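Local coordinates for protein peroxisomal acyl-coenzyme A oxidase 1 (Arabidopsis thaliana, PDB 1W07) that oxidises long- and medium-chain acyl-CoAs to 2-trans-enoyl-CoAs with FAD and molecular oxygen, releasing hydrogen peroxide in peroxisomal beta-oxidation, at residues I524-C527 with Q528-V532; A560-L563 with L564-L568; R248-R251 with D252-L255; T166-Q169 with T170-K173; A315-G318 with G319-T322. The protein carries 1 engineered substitution. All coordinates share one frame; numbering follows the deposited sequence. Where two conformers were deposited one is given.

Contact 1 (I524-C527 with Q528-V532); sequences IAHC and QLIVV
Gln528 swings its CG to the side opposite its own carbonyl carbon (chi1 -68°) and then runs on extended, while Ile524 holds CG2 anti to its backbone N; these torsions lay the glutamine amide against the isoleucine methyl one helical turn earlier. Ile524 CG2 comes within 3.6 Å of Gln528 NE2, the two side chains crossing at a slant. The glutamine chain also lies along the preceding turn of backbone, CG standing 3.2 Å from Ile524 O, the oxygen that accepts Gln528 N at 2.9 Å. Largely on the other side of the helix, His526 and Ile530 make a second i to i+4 pair: Ile530 CG1 lies over one face of the imidazole toward its rim, and Ile530 CD1 approaches His526 NE2 at 3.6 Å. Successive backbone bonds of this helix, residues 516-538, follow the same spacing. A leucine in place of Gln528 would probably leave Arg490 without an acceptor in a buried setting. Within the helix the two polar side chains are thus flanked by carbon, and their polar ends are satisfied from outside it, His526 ND1 by Tyr457 OH and Gln528 OE1 by Arg490 NH1 of helix 480-503.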
loop_
_atom_site.group_PDB
_atom_site.type_symbol
_atom_site.label_atom_id
_atom_site.label_comp_id
_atom_site.label_asym_id
_atom_site.label_seq_id
_atom_site.Cartn_x
_atom_site.Cartn_y
_atom_site.Cartn_z
ATOM N N ILE B 524 -14.123 -14.220 -6.391
ATOM C CA ILE B 524 -14.218 -12.808 -6.028
ATOM C C ILE B 524 -15.525 -12.228 -6.542
ATOM O O ILE B 524 -16.190 -11.479 -5.824
ATOM C CB ILE B 524 -13.026 -11.992 -6.602
ATOM C CG1 ILE B 524 -11.777 -12.268 -5.749
ATOM C CG2 ILE B 524 -13.370 -10.493 -6.648
ATOM C CD1 ILE B 524 -10.518 -11.719 -6.347
ATOM N N ALA B 525 -15.896 -12.567 -7.779
ATOM C CA ALA B 525 -17.154 -12.068 -8.362
ATOM C C ALA B 525 -18.340 -12.545 -7.525
ATOM O O ALA B 525 -19.292 -11.805 -7.316
ATOM C CB ALA B 525 -17.312 -12.541 -9.832
ATOM N N HIS B 526 -18.276 -13.779 -7.036
ATOM C CA HIS B 526 -19.339 -14.319 -6.200
ATOM C C HIS B 526 -19.447 -13.517 -4.903
ATOM O O HIS B 526 -20.529 -13.096 -4.511
ATOM C CB HIS B 526 -19.059 -15.779 -5.871
ATOM C CG HIS B 526 -20.051 -16.380 -4.924
ATOM N ND1 HIS B 526 -21.354 -16.651 -5.279
ATOM C CD2 HIS B 526 -19.923 -16.778 -3.636
ATOM C CE1 HIS B 526 -21.984 -17.190 -4.253
ATOM N NE2 HIS B 526 -21.138 -17.281 -3.245
ATOM N N CYS B 527 -18.318 -13.295 -4.237
ATOM C CA CYS B 527 -18.301 -12.519 -2.993
ATOM C C CYS B 527 -18.807 -11.092 -3.187
ATOM O O CYS B 527 -19.465 -10.548 -2.294
ATOM C CB CYS B 527 -16.894 -12.464 -2.414
ATOM S SG CYS B 527 -16.293 -14.072 -1.936
ATOM N N GLN B 528 -18.497 -10.479 -4.332
ATOM C CA GLN B 528 -18.947 -9.111 -4.596
ATOM C C GLN B 528 -20.462 -9.090 -4.748
ATOM O O GLN B 528 -21.128 -8.168 -4.274
ATOM C CB GLN B 528 -18.267 -8.545 -5.854
ATOM C CG GLN B 528 -16.762 -8.316 -5.671
ATOM C CD GLN B 528 -16.043 -7.924 -6.953
ATOM O OE1 GLN B 528 -16.470 -8.272 -8.057
ATOM N NE2 GLN B 528 -14.912 -7.241 -6.809
ATOM N N LEU B 529 -21.000 -10.104 -5.419
ATOM C CA LEU B 529 -22.448 -10.212 -5.598
ATOM C C LEU B 529 -23.097 -10.234 -4.213
ATOM O O LEU B 529 -24.085 -9.552 -3.978
ATOM C CB LEU B 529 -22.794 -11.499 -6.342
ATOM C CG LEU B 529 -24.253 -11.964 -6.283
ATOM C CD1 LEU B 529 -25.191 -10.945 -6.936
ATOM C CD2 LEU B 529 -24.352 -13.313 -6.977
ATOM N N ILE B 530 -22.530 -11.022 -3.298
ATOM C CA ILE B 530 -23.066 -11.108 -1.943
ATOM C C ILE B 530 -23.099 -9.719 -1.266
ATOM O O ILE B 530 -24.104 -9.336 -0.654
ATOM C CB ILE B 530 -22.223 -12.089 -1.095
ATOM C CG1 ILE B 530 -22.378 -13.518 -1.642
ATOM C CG2 ILE B 530 -22.632 -12.013 0.363
ATOM C CD1 ILE B 530 -21.527 -14.578 -0.925
ATOM N N VAL B 531 -22.004 -8.966 -1.364
ATOM C CA VAL B 531 -21.946 -7.649 -0.746
ATOM C C VAL B 531 -23.003 -6.740 -1.378
ATOM O O VAL B 531 -23.738 -6.036 -0.685
ATOM C CB VAL B 531 -20.529 -7.022 -0.915
ATOM C CG1 VAL B 531 -20.479 -5.661 -0.236
ATOM C CG2 VAL B 531 -19.465 -7.941 -0.312
ATOM N N VAL B 532 -23.094 -6.762 -2.698
ATOM C CA VAL B 532 -24.068 -5.924 -3.384
ATOM C C VAL B 532 -25.499 -6.280 -2.992
ATOM O O VAL B 532 -26.321 -5.389 -2.750
ATOM C CB VAL B 532 -23.945 -6.040 -4.918
ATOM C CG1 VAL B 532 -25.051 -5.226 -5.576
ATOM C CG2 VAL B 532 -22.587 -5.549 -5.387
#

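Contact 2 (A560-L563 with L564-L568); sequences ALYL and LHKHL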
loop_
_atom_site.group_PDB
_atom_site.type_symbol
_atom_site.label_atom_id
_atom_site.label_comp_id
_atom_site.label_asym_id
_atom_site.label_seq_id
_atom_site.Cartn_x
_atom_site.Cartn_y
_atom_site.Cartn_z
ATOM N N ALA B 560 -21.945 -0.695 -6.330
ATOM C CA ALA B 560 -22.242 -1.620 -7.413
ATOM C C ALA B 560 -21.748 -1.140 -8.777
ATOM O O ALA B 560 -21.054 -1.869 -9.490
ATOM C CB ALA B 560 -23.743 -1.895 -7.462
ATOM N N LEU B 561 -22.098 0.085 -9.143
ATOM C CA LEU B 561 -21.693 0.625 -10.435
ATOM C C LEU B 561 -20.187 0.809 -10.537
ATOM O O LEU B 561 -19.625 0.734 -11.630
ATOM C CB LEU B 561 -22.401 1.953 -10.704
ATOM C CG LEU B 561 -23.932 1.887 -10.782
ATOM C CD1 LEU B 561 -24.507 3.271 -11.083
ATOM C CD2 LEU B 561 -24.326 0.893 -11.863
ATOM N N TYR B 562 -19.527 1.055 -9.405
ATOM C CA TYR B 562 -18.080 1.212 -9.412
ATOM C C TYR B 562 -17.426 -0.127 -9.727
ATOM O O TYR B 562 -16.486 -0.198 -10.518
ATOM C CB TYR B 562 -17.582 1.708 -8.053
ATOM C CG TYR B 562 -16.078 1.783 -7.996
ATOM C CD1 TYR B 562 -15.392 2.765 -8.705
ATOM C CD2 TYR B 562 -15.340 0.853 -7.268
ATOM C CE1 TYR B 562 -14.011 2.822 -8.696
ATOM C CE2 TYR B 562 -13.949 0.901 -7.245
ATOM C CZ TYR B 562 -13.295 1.890 -7.966
ATOM O OH TYR B 562 -11.920 1.957 -7.974
ATOM N N LEU B 563 -17.920 -1.189 -9.098
ATOM C CA LEU B 563 -17.365 -2.525 -9.330
ATOM C C LEU B 563 -17.676 -2.981 -10.752
ATOM O O LEU B 563 -16.853 -3.631 -11.401
ATOM C CB LEU B 563 -17.933 -3.530 -8.323
ATOM C CG LEU B 563 -17.462 -3.443 -6.856
ATOM C CD1 LEU B 563 -18.139 -4.541 -6.038
ATOM C CD2 LEU B 563 -15.946 -3.598 -6.785
ATOM N N LEU B 564 -18.861 -2.639 -11.249
ATOM C CA LEU B 564 -19.218 -3.014 -12.610
ATOM C C LEU B 564 -18.200 -2.396 -13.569
ATOM O O LEU B 564 -17.702 -3.051 -14.482
ATOM C CB LEU B 564 -20.628 -2.518 -12.929
ATOM C CG LEU B 564 -21.278 -3.100 -14.199
ATOM C CD1 LEU B 564 -22.783 -3.059 -14.071
ATOM C CD2 LEU B 564 -20.834 -2.313 -15.398
ATOM N N HIS B 565 -17.884 -1.129 -13.351
ATOM C CA HIS B 565 -16.920 -0.436 -14.189
ATOM C C HIS B 565 -15.515 -1.016 -14.022
ATOM O O HIS B 565 -14.815 -1.276 -15.008
ATOM C CB HIS B 565 -16.924 1.060 -13.854
ATOM C CG HIS B 565 -15.957 1.868 -14.657
ATOM N ND1 HIS B 565 -14.624 1.979 -14.325
ATOM C CD2 HIS B 565 -16.129 2.605 -15.779
ATOM C CE1 HIS B 565 -14.018 2.758 -15.203
ATOM N NE2 HIS B 565 -14.908 3.149 -16.098
ATOM N N LYS B 566 -15.105 -1.229 -12.775
ATOM C CA LYS B 566 -13.777 -1.776 -12.496
ATOM C C LYS B 566 -13.578 -3.169 -13.099
ATOM O O LYS B 566 -12.483 -3.512 -13.539
ATOM C CB LYS B 566 -13.558 -1.821 -10.978
ATOM C CG LYS B 566 -12.220 -2.413 -10.553
ATOM C CD LYS B 566 -12.049 -2.322 -9.036
ATOM C CE LYS B 566 -10.785 -3.032 -8.552
ATOM N NZ LYS B 566 -9.554 -2.539 -9.226
ATOM N N HIS B 567 -14.638 -3.968 -13.124
ATOM C CA HIS B 567 -14.567 -5.326 -13.672
ATOM C C HIS B 567 -15.410 -5.428 -14.937
ATOM O O HIS B 567 -15.940 -6.490 -15.249
ATOM C CB HIS B 567 -15.081 -6.326 -12.640
ATOM C CG HIS B 567 -14.246 -6.389 -11.396
ATOM N ND1 HIS B 567 -12.974 -6.920 -11.379
ATOM C CD2 HIS B 567 -14.493 -5.968 -10.133
ATOM C CE1 HIS B 567 -12.471 -6.819 -10.162
ATOM N NE2 HIS B 567 -13.374 -6.246 -9.385
ATOM N N LEU B 568 -15.521 -4.312 -15.650
ATOM C CA LEU B 568 -16.299 -4.226 -16.882
ATOM C C LEU B 568 -16.117 -5.449 -17.791
ATOM O O LEU B 568 -17.096 -6.003 -18.297
ATOM C CB LEU B 568 -15.929 -2.940 -17.647
ATOM C CG LEU B 568 -16.710 -2.648 -18.945
ATOM C CD1 LEU B 568 -18.183 -2.500 -18.613
ATOM C CD2 LEU B 568 -16.193 -1.379 -19.624
HETATM O O HOH W 1 -14.402 1.580 -11.611
HETATM O O HOH W 2 -8.903 0.402 -7.831
#
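Tyr562 and Lys566, one turn apart near the C-terminal end of helix 548-566, both send CG anti to the backbone N (chi1 176° and 178°). Lys566 stays extended as far as CE and bends only at its last torsion (chi4 55°). Its CD comes to 4.1 Å from Tyr562 CE2, and a water makes weak bonds to both Tyr562 OH and Lys566 NZ. A second water joins backbone to side chain, donating to Tyr562 O at 2.9 Å and bonding to His565 ND1 at 2.8 Å. Tyr562 O also takes the N-H of Lys566 at 2.8 Å. His567, the first residue to leave helical geometry, is the N-cap of the following helix, 568-572; its N still reaches Leu563 O at 2.8 Å. With CG anti to its carbonyl carbon, its ring places CD2 3.6 Å from the same Leu563 O, while Lys566 CG lies over one face near the rim. Leu563 packs on Phe487 of helix 480-503, and His565 on Glu521 of the second subunit. Tyr562 O is therefore gripped by both an N-H and a water that also holds His565, whereas the Tyr562-Lys566 pairing rests on carbon contact and one weakly bound water.

Contact 3 (R248-R251 with D252-L255); sequences RIPR and DQML
Pro250 O receives the N-H of Gln253 at 2.8 Å, the shortest polar bond joining residues 248-251 to 252-255. The N-H points almost straight at the oxygen (160°), yet the donor stands well above the carbonyl plane, as the tight curl of the backbone requires. A weaker bond follows one residue on, from Met254 N to Arg251 O at 3.4 Å. Gln253 CB lies 3.3 Å from Pro250 O, and Met254 CB is 3.5 Å from Arg251 O, so each acceptor is also flanked by the first side-chain carbon of its donor residue. With Arg251 and Asp252 at the corner positions this is a type I beta turn, run on by the second bond into a short stretch of 3-10 helix. It ends strand 247-250, which pairs antiparallel with strand 161-165 in the beta domain of the acyl-CoA dehydrogenase fold, and leads the chain toward strand 259-261. Ile249 carries CG1 between its backbone N and carbonyl carbon (chi1 61°), which brings CD1 to 4.1 Å from Gln253 CB. Ile249 also packs on Phe204 of strand 197-207 and Phe162 of strand 161-165. Arg251 bends at its third torsion and sends NE to a salt bridge with Asp160, close to a bound platinum ion. Gln118 NE2 gives hydrogen bonds to the carbonyl oxygens of both Asp252 and Met254.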
loop_
_atom_site.group_PDB
_atom_site.type_symbol
_atom_site.label_atom_id
_atom_site.label_comp_id
_atom_site.label_asym_id
_atom_site.label_seq_id
_atom_site.Cartn_x
_atom_site.Cartn_y
_atom_site.Cartn_z
ATOM N N ARG B 248 7.142 -31.245 29.138
ATOM C CA ARG B 248 6.132 -32.176 29.615
ATOM C C ARG B 248 4.942 -31.498 30.286
ATOM O O ARG B 248 5.097 -30.586 31.100
ATOM C CB ARG B 248 6.775 -33.186 30.579
ATOM C CG ARG B 248 7.698 -34.209 29.915
ATOM C CD ARG B 248 8.419 -35.083 30.946
ATOM N NE ARG B 248 9.172 -36.165 30.310
ATOM C CZ ARG B 248 8.653 -37.337 29.953
ATOM N NH1 ARG B 248 7.373 -37.598 30.181
ATOM N NH2 ARG B 248 9.408 -38.240 29.344
ATOM N N ILE B 249 3.745 -31.955 29.941
ATOM C CA ILE B 249 2.536 -31.392 30.524
ATOM C C ILE B 249 1.574 -32.521 30.865
ATOM O O ILE B 249 1.603 -33.579 30.240
ATOM C CB ILE B 249 1.811 -30.443 29.546
ATOM C CG1 ILE B 249 1.400 -31.230 28.296
ATOM C CG2 ILE B 249 2.709 -29.260 29.196
ATOM C CD1 ILE B 249 0.408 -30.503 27.411
ATOM N N PRO B 250 0.709 -32.306 31.867
ATOM C CA PRO B 250 -0.263 -33.328 32.270
ATOM C C PRO B 250 -1.173 -33.716 31.101
ATOM O O PRO B 250 -1.569 -32.870 30.294
ATOM C CB PRO B 250 -1.030 -32.640 33.393
ATOM C CG PRO B 250 0.020 -31.776 34.026
ATOM C CD PRO B 250 0.687 -31.170 32.810
ATOM N N ARG B 251 -1.498 -35.001 31.018
ATOM C CA ARG B 251 -2.359 -35.503 29.959
ATOM C C ARG B 251 -3.679 -34.738 29.908
ATOM O O ARG B 251 -4.262 -34.554 28.838
ATOM C CB ARG B 251 -2.635 -36.994 30.183
ATOM C CG ARG B 251 -3.542 -37.640 29.146
ATOM C CD ARG B 251 -3.766 -39.126 29.449
ATOM N NE ARG B 251 -4.474 -39.324 30.715
ATOM C CZ ARG B 251 -5.775 -39.108 30.890
ATOM N NH1 ARG B 251 -6.528 -38.700 29.876
ATOM N NH2 ARG B 251 -6.319 -39.268 32.087
ATOM N N ASP B 252 -4.148 -34.288 31.067
ATOM C CA ASP B 252 -5.412 -33.576 31.128
ATOM C C ASP B 252 -5.323 -32.138 30.623
ATOM O O ASP B 252 -6.326 -31.423 30.610
ATOM C CB ASP B 252 -5.951 -33.604 32.563
ATOM C CG ASP B 252 -5.193 -32.681 33.484
ATOM O OD1 ASP B 252 -3.945 -32.629 33.394
ATOM O OD2 ASP B 252 -5.842 -32.016 34.312
ATOM N N GLN B 253 -4.133 -31.708 30.208
ATOM C CA GLN B 253 -3.979 -30.353 29.694
ATOM C C GLN B 253 -4.229 -30.305 28.183
ATOM O O GLN B 253 -4.060 -29.273 27.528
ATOM C CB GLN B 253 -2.603 -29.784 30.053
ATOM C CG GLN B 253 -2.648 -28.866 31.279
ATOM C CD GLN B 253 -1.286 -28.340 31.699
ATOM O OE1 GLN B 253 -0.534 -27.810 30.887
ATOM N NE2 GLN B 253 -0.966 -28.489 32.977
ATOM N N MET B 254 -4.651 -31.442 27.643
ATOM C CA MET B 254 -4.983 -31.537 26.231
ATOM C C MET B 254 -6.463 -31.207 26.122
ATOM O O MET B 254 -7.284 -31.841 26.784
ATOM C CB MET B 254 -4.765 -32.958 25.710
ATOM C CG MET B 254 -5.239 -33.157 24.269
ATOM S SD MET B 254 -5.453 -34.895 23.777
ATOM C CE MET B 254 -6.837 -34.779 22.700
ATOM N N LEU B 255 -6.807 -30.214 25.306
ATOM C CA LEU B 255 -8.210 -29.844 25.135
ATOM C C LEU B 255 -8.924 -31.083 24.610
ATOM O O LEU B 255 -8.681 -31.519 23.488
ATOM C CB LEU B 255 -8.335 -28.678 24.148
ATOM C CG LEU B 255 -7.617 -27.385 24.563
ATOM C CD1 LEU B 255 -7.751 -26.321 23.483
ATOM C CD2 LEU B 255 -8.201 -26.886 25.875
#

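Contact 4 (T166-Q169 with T170-K173); sequences TPTQ and TASK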
loop_
_atom_site.group_PDB
_atom_site.type_symbol
_atom_site.label_atom_id
_atom_site.label_comp_id
_atom_site.label_asym_id
_atom_site.label_seq_id
_atom_site.Cartn_x
_atom_site.Cartn_y
_atom_site.Cartn_z
ATOM N N THR B 166 9.843 -29.466 19.700
ATOM C CA THR B 166 10.072 -28.726 18.457
ATOM C C THR B 166 11.140 -29.488 17.674
ATOM O O THR B 166 12.342 -29.297 17.892
ATOM C CB THR B 166 10.561 -27.290 18.752
ATOM O OG1 THR B 166 9.609 -26.627 19.602
ATOM C CG2 THR B 166 10.702 -26.501 17.452
ATOM N N PRO B 167 10.709 -30.367 16.752
ATOM C CA PRO B 167 11.593 -31.187 15.916
ATOM C C PRO B 167 12.759 -30.433 15.277
ATOM O O PRO B 167 13.916 -30.821 15.450
ATOM C CB PRO B 167 10.639 -31.759 14.872
ATOM C CG PRO B 167 9.377 -31.904 15.631
ATOM C CD PRO B 167 9.299 -30.607 16.405
ATOM N N THR B 168 12.441 -29.373 14.537
ATOM C CA THR B 168 13.442 -28.568 13.855
ATOM C C THR B 168 13.224 -27.081 14.075
ATOM O O THR B 168 12.222 -26.669 14.659
ATOM C CB THR B 168 13.407 -28.823 12.344
ATOM O OG1 THR B 168 12.077 -28.587 11.845
ATOM C CG2 THR B 168 13.820 -30.254 12.046
ATOM N N GLN B 169 14.166 -26.266 13.612
ATOM C CA GLN B 169 14.056 -24.822 13.800
ATOM C C GLN B 169 12.791 -24.275 13.150
ATOM O O GLN B 169 12.151 -23.384 13.697
ATOM C CB GLN B 169 15.293 -24.123 13.227
ATOM C CG GLN B 169 15.369 -22.646 13.561
ATOM C CD GLN B 169 16.617 -22.003 13.000
ATOM O OE1 GLN B 169 16.898 -22.111 11.807
ATOM N NE2 GLN B 169 17.370 -21.326 13.855
ATOM N N THR B 170 12.436 -24.823 11.990
ATOM C CA THR B 170 11.248 -24.387 11.259
ATOM C C THR B 170 9.950 -24.780 11.972
ATOM O O THR B 170 8.867 -24.309 11.608
ATOM C CB THR B 170 11.223 -24.956 9.810
ATOM O OG1 THR B 170 11.242 -26.393 9.841
ATOM C CG2 THR B 170 12.436 -24.463 9.039
ATOM N N ALA B 171 10.066 -25.628 12.996
ATOM C CA ALA B 171 8.909 -26.074 13.765
ATOM C C ALA B 171 8.616 -25.058 14.872
ATOM O O ALA B 171 7.574 -25.120 15.523
ATOM C CB ALA B 171 9.176 -27.455 14.372
ATOM N N SER B 172 9.543 -24.137 15.081
ATOM C CA SER B 172 9.389 -23.112 16.114
ATOM C C SER B 172 8.124 -22.277 15.900
ATOM O O SER B 172 7.828 -21.873 14.776
ATOM C CB SER B 172 10.605 -22.181 16.116
ATOM O OG SER B 172 11.815 -22.907 16.230
ATOM N N LYS B 173 7.386 -22.014 16.972
ATOM C CA LYS B 173 6.172 -21.202 16.882
ATOM C C LYS B 173 6.681 -19.820 16.504
ATOM O O LYS B 173 7.740 -19.400 16.970
ATOM C CB LYS B 173 5.426 -21.152 18.220
ATOM C CG LYS B 173 4.852 -22.490 18.631
ATOM C CD LYS B 173 3.944 -23.025 17.531
ATOM C CE LYS B 173 3.429 -24.415 17.856
ATOM N NZ LYS B 173 2.526 -24.972 16.795
HETATM O O HOH W 3 7.371 -25.503 18.274
#
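Gln169 O is gripped by Ser172, whose backbone N donates at 3.0 Å and whose OG donates at 2.6 Å, both arriving from the same face of the carbonyl plane. The hydroxyl bond belongs to one of two deposited conformers of the serine, so this second hold is less certain than the first. One residue earlier Ala171 N gives its hydrogen to Thr168 O at 2.9 Å, from far above that carbonyl's plane. The two threonines beside this bond lie side by side and point the same way, and Thr168 OG1 donates to Thr170 OG1 at 3.1 Å. Overlapping turns closed by the bonds to Thr168 O and Gln169 O form a short 3-10 segment in the loop between strands 161-165 and 173-174 of the middle domain. Thr170 OG1 is also bonded to Glu150 OE2; a valine here would probably leave Glu150 short of a partner and the hydroxyl of Thr168 without its acceptor. A water bridges Ala171 O, to which it donates at 2.8 Å, and Thr166 OG1, which is engaged with Phe244 N as well. Thr166 CG2, anti to its own N, meets Ala171 CB at 3.6 Å; the same CB lies 3.8 Å from Pro167 CD. Gln169, Thr170 and Ser172 rest on Pro627, Tyr626 and Phe630 of the second subunit.

Contact 5 (A315-G318 with G319-T322); sequences AHNG and GIET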
loop_
_atom_site.group_PDB
_atom_site.type_symbol
_atom_site.label_atom_id
_atom_site.label_comp_id
_atom_site.label_asym_id
_atom_site.label_seq_id
_atom_site.Cartn_x
_atom_site.Cartn_y
_atom_site.Cartn_z
ATOM N N ALA B 315 -8.447 28.112 -9.580
ATOM C CA ALA B 315 -8.645 29.426 -8.973
ATOM C C ALA B 315 -9.589 30.267 -9.825
ATOM O O ALA B 315 -9.331 30.524 -11.002
ATOM C CB ALA B 315 -7.306 30.143 -8.815
ATOM N N HIS B 316 -10.686 30.698 -9.219
ATOM C CA HIS B 316 -11.676 31.497 -9.927
ATOM C C HIS B 316 -11.689 32.967 -9.506
ATOM O O HIS B 316 -11.184 33.830 -10.228
ATOM C CB HIS B 316 -13.076 30.895 -9.726
ATOM C CG HIS B 316 -13.265 29.547 -10.358
ATOM N ND1 HIS B 316 -14.446 28.845 -10.265
ATOM C CD2 HIS B 316 -12.417 28.764 -11.069
ATOM C CE1 HIS B 316 -14.325 27.686 -10.886
ATOM N NE2 HIS B 316 -13.098 27.607 -11.385
ATOM N N ASN B 317 -12.277 33.237 -8.336
ATOM C CA ASN B 317 -12.418 34.595 -7.793
ATOM C C ASN B 317 -11.111 35.246 -7.393
ATOM O O ASN B 317 -10.970 35.719 -6.260
ATOM C CB ASN B 317 -13.328 34.584 -6.562
ATOM C CG ASN B 317 -14.289 33.422 -6.566
ATOM O OD1 ASN B 317 -15.164 33.325 -7.428
ATOM N ND2 ASN B 317 -14.134 32.525 -5.598
ATOM N N GLY B 318 -10.162 35.289 -8.316
ATOM C CA GLY B 318 -8.889 35.905 -8.009
ATOM C C GLY B 318 -8.179 35.227 -6.860
ATOM O O GLY B 318 -8.164 35.739 -5.737
ATOM N N GLY B 319 -7.597 34.063 -7.137
ATOM C CA GLY B 319 -6.861 33.336 -6.116
ATOM C C GLY B 319 -7.611 32.253 -5.359
ATOM O O GLY B 319 -6.978 31.361 -4.790
ATOM N N ILE B 320 -8.940 32.305 -5.332
ATOM C CA ILE B 320 -9.698 31.284 -4.607
ATOM C C ILE B 320 -9.660 29.933 -5.326
ATOM O O ILE B 320 -10.393 29.707 -6.283
ATOM C CB ILE B 320 -11.179 31.695 -4.407
ATOM C CG1 ILE B 320 -11.274 33.069 -3.726
ATOM C CG2 ILE B 320 -11.881 30.664 -3.534
ATOM C CD1 ILE B 320 -10.683 33.103 -2.323
ATOM N N GLU B 321 -8.809 29.026 -4.863
ATOM C CA GLU B 321 -8.716 27.715 -5.494
ATOM C C GLU B 321 -9.836 26.773 -5.070
ATOM O O GLU B 321 -10.439 26.943 -4.013
ATOM C CB GLU B 321 -7.355 27.094 -5.208
ATOM C CG GLU B 321 -6.252 27.818 -5.937
ATOM C CD GLU B 321 -4.867 27.443 -5.466
ATOM O OE1 GLU B 321 -4.350 26.381 -5.871
ATOM O OE2 GLU B 321 -4.308 28.221 -4.674
ATOM N N THR B 322 -10.095 25.773 -5.909
ATOM C CA THR B 322 -11.155 24.778 -5.713
ATOM C C THR B 322 -10.795 23.660 -4.728
ATOM O O THR B 322 -9.673 23.148 -4.733
ATOM C CB THR B 322 -11.503 24.102 -7.072
ATOM O OG1 THR B 322 -11.751 25.115 -8.057
ATOM C CG2 THR B 322 -12.724 23.199 -6.943
#
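An exposed loop between helices 278-309 and 328-363 folds back on itself at residues 315-322, with an inverse gamma turn centred on Asn317. Gly318 N closes that turn on His316 O at 2.6 Å. The loop is shut by His316 N, which donates to Ile320 O at 3.1 Å from above the carbonyl plane. The same oxygen takes a CA-H...O contact from Ala315 CA at 3.2 Å, so two adjoining groups meet it. Asn317 and Ile320 cross, ND2 of the asparagine coming to 3.3 Å from Ile320 CB; chi1 of Asn317 lies at -25°, away from a staggered value, and a crystal neighbour touches this residue. Ala315 CB packs on Glu321 CG at 3.8 Å. Gly318 and Gly319 both have positive phi, and at Gly319 a CB would collide with Gly318 O, so the backbone at this position calls for glycine. Glu321, the buried residue, bonds through OE1 to Phe313 N; its OE2 is hydrogen-bonded to His142 NE2, and OE1 also to Asn145 ND2, both of the second subunit. With Ala315 CA and Glu321 CA 3.9 Å apart and no regular secondary structure between them, the segment is consistent with a short omega loop.

In the fold
Contacts 1 and 2 sit on consecutive helices of the C-terminal helical region with centres 12 Å apart, and they touch: Gln528 NE2 packs against His567 NE2 at 3.2 Å and Val532 meets Ala560. Contacts 3 and 4 belong to the beta-rich part, about 20 Å apart between centres, without touching. Contact 5 lies on the opposite side of the chain's centre from contacts 3 and 4, about 73 and 65 Å away between centres. It also comes nearest a bound FAD, about 8 Å from the Thr322 side chain, while side chains of contacts 1, 2 and 4 stay about 12 to 14 Å from one. Contacts 2, 4 and 5 also meet the second subunit of the homodimer.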